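Local coordinates for glycosyl hydrolase family 10 (Bacteroides intestinalis DSM 17393, PDB 4QPW), which binds xylo-oligosaccharide through this carbohydrate-binding module, one part of a longer family 10 enzyme that probably hydrolyses xylan, at residues D60-E65 with F86-W91. Sequence-based numbering, arbitrary orientation.
Sequences DNLPIE and FGVGPW. With XYP (beta-D-xylopyranose), chain B; XYP (beta-D-xylopyranose), chain C.
Immediately before Leu62, whose side chain packs against Val88, the backbone N of Asn61 donates to OD1 of Asp60 at 2.8 Å. The N-H...O angle of 136° makes this a bent bond, and the donor lies 50° out of the carboxylate plane. Between the two segments the contact is apolar and converges on one methyl: Val88 CG1 meets Leu62 CD1 at 3.7 Å. The same CG1 lies 3.7 Å from Ile64 CD1, so Leu62 and Ile64 each present the end of a branch to it. With CG1 anti to the backbone N of Val88 (chi1 -174°), it is this methyl that Leu62 and Ile64 both meet. Leu62 crosses Val88 at about a right angle, whereas Ile64 approaches obliquely; with 106 Å² buried in total, the interface is small, but all three side chains are buried. Its backbones stay well apart, the nearest CA atoms, those of Leu62 and Gly89, being 8.1 Å from each other.

Beyond Gly89 the chain reaches Trp91 in the glycan pocket. C4 of the chain B xylose lies over the middle of the Trp91 ring, 3.7 Å above its plane, evidence of sugar-aromatic stacking over one face. The chain C xylose approaches obliquely, its C5 lying 3.6 Å from Trp91 CZ3. Trp18 meets the Trp91 ring edge-to-face, while Glu20 OE1 and Gln55 NE2 hydrogen-bond the bound xylo-oligosaccharide.

Residues 60-65 belong to the loop between strands 54-57 and 69-78, where backbone hydrogen bonds pair Leu62 with Gly119 and Ile64 with Gly118. Val88, on strand 82-89 between strands 120-124 and 95-101, also touches Leu72 of strand 69-78 in the other sheet, placing it in the core of this beta-sandwich module, with Leu62 and Ile64 packed against it from the loop.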
loop_
_atom_site.group_PDB
_atom_site.type_symbol
_atom_site.label_atom_id
_atom_site.label_comp_id
_atom_site.label_asym_id
_atom_site.label_seq_id
_atom_site.Cartn_x
_atom_site.Cartn_y
_atom_site.Cartn_z
ATOM N N ASP A 60 -5.708 -7.364 0.621
ATOM C CA ASP A 60 -6.622 -7.981 -0.369
ATOM C C ASP A 60 -7.749 -8.624 0.381
ATOM O O ASP A 60 -7.777 -8.653 1.631
ATOM C CB ASP A 60 -5.775 -9.057 -1.143
ATOM C CG ASP A 60 -6.383 -9.564 -2.408
ATOM O OD1 ASP A 60 -7.405 -9.104 -2.823
ATOM O OD2 ASP A 60 -5.736 -10.577 -2.895
ATOM N N ASN A 61 -8.757 -9.113 -0.351
ATOM C CA ASN A 61 -9.856 -9.851 0.279
ATOM C C ASN A 61 -10.575 -8.964 1.300
ATOM O O ASN A 61 -10.978 -9.441 2.380
ATOM C CB ASN A 61 -9.348 -11.156 0.969
ATOM C CG ASN A 61 -8.271 -11.900 0.167
ATOM O OD1 ASN A 61 -7.133 -11.747 0.388
ATOM N ND2 ASN A 61 -8.747 -12.637 -0.859
ATOM N N LEU A 62 -10.774 -7.704 0.983
ATOM C CA LEU A 62 -11.266 -6.766 1.995
ATOM C C LEU A 62 -12.709 -6.979 2.338
ATOM O O LEU A 62 -13.542 -7.200 1.403
ATOM C CB LEU A 62 -10.999 -5.347 1.546
ATOM C CG LEU A 62 -9.558 -4.937 1.300
ATOM C CD1 LEU A 62 -9.511 -3.509 0.777
ATOM C CD2 LEU A 62 -8.688 -5.129 2.531
ATOM N N PRO A 63 -13.117 -6.751 3.561
ATOM C CA PRO A 63 -14.529 -7.000 4.001
ATOM C C PRO A 63 -15.292 -5.710 3.906
ATOM O O PRO A 63 -15.691 -5.141 5.075
ATOM C CB PRO A 63 -14.368 -7.387 5.443
ATOM C CG PRO A 63 -13.189 -6.501 5.912
ATOM C CD PRO A 63 -12.233 -6.580 4.726
ATOM N N ILE A 64 -15.234 -4.936 2.899
ATOM C CA ILE A 64 -15.885 -3.656 2.748
ATOM C C ILE A 64 -17.122 -3.789 1.853
ATOM O O ILE A 64 -17.159 -4.573 0.924
ATOM C CB ILE A 64 -14.931 -2.538 2.334
ATOM C CG1 ILE A 64 -14.305 -2.779 0.993
ATOM C CG2 ILE A 64 -13.862 -2.222 3.398
ATOM C CD1 ILE A 64 -13.240 -1.729 0.555
ATOM N N GLU A 65 -18.110 -2.963 2.198
ATOM C CA GLU A 65 -19.459 -2.993 1.521
ATOM C C GLU A 65 -19.714 -1.648 0.954
ATOM O O GLU A 65 -19.489 -0.602 1.534
ATOM C CB GLU A 65 -20.503 -3.302 2.575
ATOM C CG GLU A 65 -20.313 -4.667 3.220
ATOM C CD GLU A 65 -21.222 -4.811 4.453
ATOM O OE1 GLU A 65 -22.363 -5.115 4.182
ATOM O OE2 GLU A 65 -20.875 -4.497 5.600
ATOM N N PHE A 86 -2.619 5.234 -3.798
ATOM C CA PHE A 86 -3.392 4.041 -3.510
ATOM C C PHE A 86 -4.753 4.126 -3.983
ATOM O O PHE A 86 -5.305 5.278 -4.193
ATOM C CB PHE A 86 -3.284 3.672 -2.007
ATOM C CG PHE A 86 -3.861 4.705 -1.120
ATOM C CD1 PHE A 86 -5.184 4.880 -1.006
ATOM C CD2 PHE A 86 -3.015 5.573 -0.463
ATOM C CE1 PHE A 86 -5.718 5.894 -0.243
ATOM C CE2 PHE A 86 -3.553 6.607 0.300
ATOM C CZ PHE A 86 -4.871 6.731 0.392
ATOM N N GLY A 87 -5.433 2.999 -4.100
ATOM C CA GLY A 87 -6.874 2.930 -4.239
ATOM C C GLY A 87 -7.396 1.773 -3.453
ATOM O O GLY A 87 -6.730 0.697 -3.432
ATOM N N VAL A 88 -8.526 1.910 -2.820
ATOM C CA VAL A 88 -9.139 0.838 -2.053
ATOM C C VAL A 88 -10.390 0.345 -2.768
ATOM O O VAL A 88 -11.385 1.165 -2.935
ATOM C CB VAL A 88 -9.532 1.283 -0.622
ATOM C CG1 VAL A 88 -10.026 0.115 0.164
ATOM C CG2 VAL A 88 -8.350 1.944 0.080
ATOM N N GLY A 89 -10.407 -0.841 -3.272
ATOM C CA GLY A 89 -11.544 -1.384 -4.036
ATOM C C GLY A 89 -11.079 -2.451 -4.983
ATOM O O GLY A 89 -9.919 -2.780 -5.089
ATOM N N PRO A 90 -12.058 -3.046 -5.711
ATOM C CA PRO A 90 -11.796 -4.049 -6.691
ATOM C C PRO A 90 -11.181 -3.432 -7.982
ATOM O O PRO A 90 -11.051 -2.273 -8.121
ATOM C CB PRO A 90 -13.174 -4.687 -6.903
ATOM C CG PRO A 90 -14.107 -3.499 -6.736
ATOM C CD PRO A 90 -13.496 -2.694 -5.615
ATOM N N TRP A 91 -10.867 -4.359 -8.907
ATOM C CA TRP A 91 -10.266 -3.933 -10.164
ATOM C C TRP A 91 -11.191 -2.947 -10.981
ATOM O O TRP A 91 -10.674 -2.098 -11.666
ATOM C CB TRP A 91 -9.957 -5.158 -11.062
ATOM C CG TRP A 91 -8.891 -6.049 -10.503
ATOM C CD1 TRP A 91 -9.037 -7.263 -9.963
ATOM C CD2 TRP A 91 -7.502 -5.767 -10.511
ATOM N NE1 TRP A 91 -7.789 -7.721 -9.548
ATOM C CE2 TRP A 91 -6.852 -6.853 -9.883
ATOM C CE3 TRP A 91 -6.758 -4.737 -10.980
ATOM C CZ2 TRP A 91 -5.441 -6.942 -9.752
ATOM C CZ3 TRP A 91 -5.348 -4.802 -10.735
ATOM C CH2 TRP A 91 -4.764 -5.931 -10.122
HETATM O O1 XYP B . -7.934 -10.648 -11.895
HETATM C C1 XYP B . -7.201 -9.923 -12.846
HETATM C C2 XYP B . -8.007 -8.729 -13.363
HETATM C C3 XYP B . -7.119 -8.006 -14.348
HETATM C C4 XYP B . -5.865 -7.581 -13.591
HETATM C C5 XYP B . -5.108 -8.797 -13.186
HETATM O O2 XYP B . -9.267 -9.011 -14.038
HETATM O O3 XYP B . -7.721 -6.807 -14.798
HETATM O O4 XYP B . -4.852 -7.051 -14.609
HETATM O O5 XYP B . -6.002 -9.496 -12.205
HETATM C C1 XYP C . -4.216 -5.830 -14.239
HETATM C C2 XYP C . -2.970 -5.775 -15.162
HETATM C C3 XYP C . -2.325 -4.435 -14.889
HETATM C C4 XYP C . -3.275 -3.292 -14.921
HETATM C C5 XYP C . -4.455 -3.539 -14.001
HETATM O O2 XYP C . -2.066 -6.850 -14.952
HETATM O O3 XYP C . -1.229 -4.186 -15.824
HETATM O O4 XYP C . -2.605 -2.100 -14.448
HETATM O O5 XYP C . -5.099 -4.777 -14.377
#